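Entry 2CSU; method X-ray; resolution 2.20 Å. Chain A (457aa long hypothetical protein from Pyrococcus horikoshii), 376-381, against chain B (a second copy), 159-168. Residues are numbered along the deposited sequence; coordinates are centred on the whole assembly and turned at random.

Chain A, residues 376-381: CVVPTF
Chain B, residues 159-168: GALGAGIVYK

The contact pairs an extended segment of chain A with one side of a helix in chain B, the second copy of the same protein. Residues 159-168 of chain B are helical throughout, with phi between -59 and -79 and psi between -31 and -62, and the helix continues beyond the stretch. Its backbone ladder includes A163(B) N to G159(B) O at 3.0 Å, G164(B) N to A160(B) O at 3.1 Å, I165(B) N to L161(B) O at 2.9 Å, Y167(B) N to A163(B) O at 2.9 Å and K168(B) N to G164(B) O at 2.9 Å; the bond from V166(B) N to G162(B) O, at 3.3 Å, is weak. No hydrogen bond crosses between the stretches, so the 205 Å² buried, both sides summed, reflects packing.

Chain A enters as the end of a strand. C376(A), at phi/psi -143/114 with chi1 t (173°), lies out of reach of the helix: C376(A) SG, its nearest side-chain atom, is 9.4 Å from Y167(B) CE2.

V377(A), the last strand residue (-75/120, chi1 t at -178°), sets the register: its CA lies 6.1 Å from the CA of G164(B), the closest CA pair across the contact. Its CA-to-CB bond points toward the helix, and it has the largest covered area of any residue here, 69 Å². CG1 sits 3.7 Å from A160(B) O, an oxygen already accepting the bond from G164(B) N, so the methyl packs on helix backbone. The same CG1 is 4.4 Å from G164(B) N; an ideal CB on that glycine would point toward chain A and lie 4.1 Å from V377(A) CG1. About one turn along from G164(B), and two from A160(B), the Y167(B) ring completes the site: V377(A) CG1 approaches Y167(B) CE2 at 4.4 Å, near the ring plane and therefore at its edge. The tyrosine CA-to-CB bond points toward chain A, with chi1 m (-59°) and chi2 -38°, and 55 Å² of the residue is covered.

From V378(A) onward the chain is loop. This valine (-74/117, chi1 t at 174°) directs its CA-to-CB bond sideways, and V378(A) CB, its nearest side-chain atom, stays 6.0 Å from Y167(B) CE2. Its contact comes from the backbone instead, with V378(A) O 4.0 Å from Y167(B) CE2, in an oblique position relative to the ring.

P379(A) (-78/144, C-gamma endo pucker) points its CA-to-CB bond away and makes no contact. The backbone then changes at T380(A), to -116/20, and the CA-to-CB bond again points toward the helix. With chi1 p (60°), T380(A) OG1 comes 3.8 Å from Y167(B) OH, a spacing that brings the two hydroxyls near without a hydrogen bond. Y167(B) thus meets V377(A) and V378(A) closest at CE2, and T380(A) at its hydroxyl.

F381(A) (-130/179, chi1 p at 57°, chi2 86°) ends the segment. Its CA-to-CB bond runs sideways; the ring end comes nearer, but the closest approach, F381(A) CD2 to Y167(B) OH at 6.1 Å, is no contact.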

# COMPACT_ATOMS: atom_id res chain seq x y z
N CYS A 376 -14.37 -1.31 -8.06
CA CYS A 376 -15.45 -1.80 -7.24
C CYS A 376 -15.10 -1.71 -5.77
O CYS A 376 -14.18 -2.34 -5.27
CB CYS A 376 -15.69 -3.26 -7.60
SG CYS A 376 -16.89 -4.04 -6.50
N VAL A 377 -15.84 -0.83 -5.09
CA VAL A 377 -15.90 -1.00 -3.66
C VAL A 377 -16.82 -2.18 -3.35
O VAL A 377 -17.97 -2.25 -3.78
CB VAL A 377 -16.47 0.29 -3.06
CG1 VAL A 377 -16.50 0.16 -1.54
CG2 VAL A 377 -15.59 1.46 -3.45
N VAL A 378 -16.25 -3.19 -2.67
CA VAL A 378 -17.02 -4.40 -2.42
C VAL A 378 -18.08 -4.18 -1.34
O VAL A 378 -17.79 -3.87 -0.19
CB VAL A 378 -16.05 -5.51 -2.01
CG1 VAL A 378 -16.85 -6.76 -1.60
CG2 VAL A 378 -15.16 -5.86 -3.18
N PRO A 379 -19.35 -4.33 -1.74
CA PRO A 379 -20.48 -4.12 -0.85
C PRO A 379 -20.68 -5.32 0.07
O PRO A 379 -20.47 -6.47 -0.31
CB PRO A 379 -21.71 -3.92 -1.72
CG PRO A 379 -21.44 -4.77 -2.96
CD PRO A 379 -19.84 -4.72 -3.06
N THR A 380 -21.09 -5.01 1.31
CA THR A 380 -21.38 -6.06 2.27
C THR A 380 -22.86 -6.05 2.66
O THR A 380 -23.28 -6.55 3.70
CB THR A 380 -20.51 -5.83 3.51
OG1 THR A 380 -20.82 -4.55 4.06
CG2 THR A 380 -19.03 -5.85 3.12
N PHE A 381 -23.66 -5.41 1.78
CA PHE A 381 -25.09 -5.32 2.03
C PHE A 381 -25.93 -5.74 0.81
O PHE A 381 -25.40 -6.05 -0.25
CB PHE A 381 -25.42 -3.87 2.42
CG PHE A 381 -24.96 -2.93 1.34
CD1 PHE A 381 -25.81 -2.65 0.27
CD2 PHE A 381 -23.74 -2.28 1.45
CE1 PHE A 381 -25.43 -1.72 -0.69
CE2 PHE A 381 -23.37 -1.35 0.49
CZ PHE A 381 -24.21 -1.06 -0.58
N GLY B 159 -19.37 8.51 0.57
CA GLY B 159 -19.68 7.38 1.43
C GLY B 159 -19.01 6.09 0.94
O GLY B 159 -18.44 5.33 1.71
N ALA B 160 -19.05 5.83 -0.36
CA ALA B 160 -18.45 4.63 -0.92
C ALA B 160 -16.96 4.59 -0.60
O ALA B 160 -16.44 3.58 -0.12
CB ALA B 160 -18.66 4.59 -2.42
N LEU B 161 -16.27 5.69 -0.89
CA LEU B 161 -14.85 5.77 -0.61
C LEU B 161 -14.65 5.74 0.90
O LEU B 161 -13.64 5.23 1.39
CB LEU B 161 -14.28 7.07 -1.19
CG LEU B 161 -12.76 7.23 -1.12
CD1 LEU B 161 -12.09 6.07 -1.83
CD2 LEU B 161 -12.37 8.54 -1.78
N GLY B 162 -15.63 6.27 1.63
CA GLY B 162 -15.55 6.27 3.08
C GLY B 162 -15.47 4.87 3.67
O GLY B 162 -14.76 4.63 4.64
N ALA B 163 -16.19 3.92 3.08
CA ALA B 163 -16.17 2.54 3.56
C ALA B 163 -14.90 1.84 3.06
O ALA B 163 -14.28 1.07 3.79
CB ALA B 163 -17.41 1.79 3.08
N GLY B 164 -14.52 2.13 1.82
CA GLY B 164 -13.34 1.52 1.26
C GLY B 164 -12.11 1.83 2.09
O GLY B 164 -11.22 0.99 2.26
N ILE B 165 -12.05 3.06 2.60
CA ILE B 165 -10.92 3.50 3.40
C ILE B 165 -10.96 2.88 4.79
O ILE B 165 -9.91 2.56 5.36
CB ILE B 165 -10.86 5.05 3.42
CG1 ILE B 165 -10.25 5.53 2.09
CG2 ILE B 165 -10.05 5.54 4.60
CD1 ILE B 165 -10.38 7.01 1.82
N VAL B 166 -12.15 2.70 5.35
CA VAL B 166 -12.25 2.07 6.66
C VAL B 166 -11.75 0.63 6.47
O VAL B 166 -11.01 0.11 7.30
CB VAL B 166 -13.72 2.06 7.17
CG1 VAL B 166 -13.86 1.12 8.36
CG2 VAL B 166 -14.12 3.47 7.58
N TYR B 167 -12.15 0.01 5.36
CA TYR B 167 -11.74 -1.36 5.05
C TYR B 167 -10.24 -1.42 4.86
O TYR B 167 -9.60 -2.41 5.21
CB TYR B 167 -12.39 -1.86 3.75
CG TYR B 167 -13.90 -1.87 3.73
CD1 TYR B 167 -14.64 -2.22 4.86
CD2 TYR B 167 -14.59 -1.55 2.56
CE1 TYR B 167 -16.03 -2.27 4.82
CE2 TYR B 167 -15.97 -1.59 2.51
CZ TYR B 167 -16.68 -1.95 3.64
OH TYR B 167 -18.05 -1.98 3.58
N LYS B 168 -9.70 -0.36 4.29
CA LYS B 168 -8.27 -0.25 4.04
C LYS B 168 -7.53 -0.18 5.36
O LYS B 168 -6.72 -1.04 5.67
CB LYS B 168 -8.00 1.03 3.23
CG LYS B 168 -6.54 1.24 2.80
CD LYS B 168 -6.37 2.65 2.21
CE LYS B 168 -5.07 2.81 1.46
NZ LYS B 168 -3.92 2.60 2.36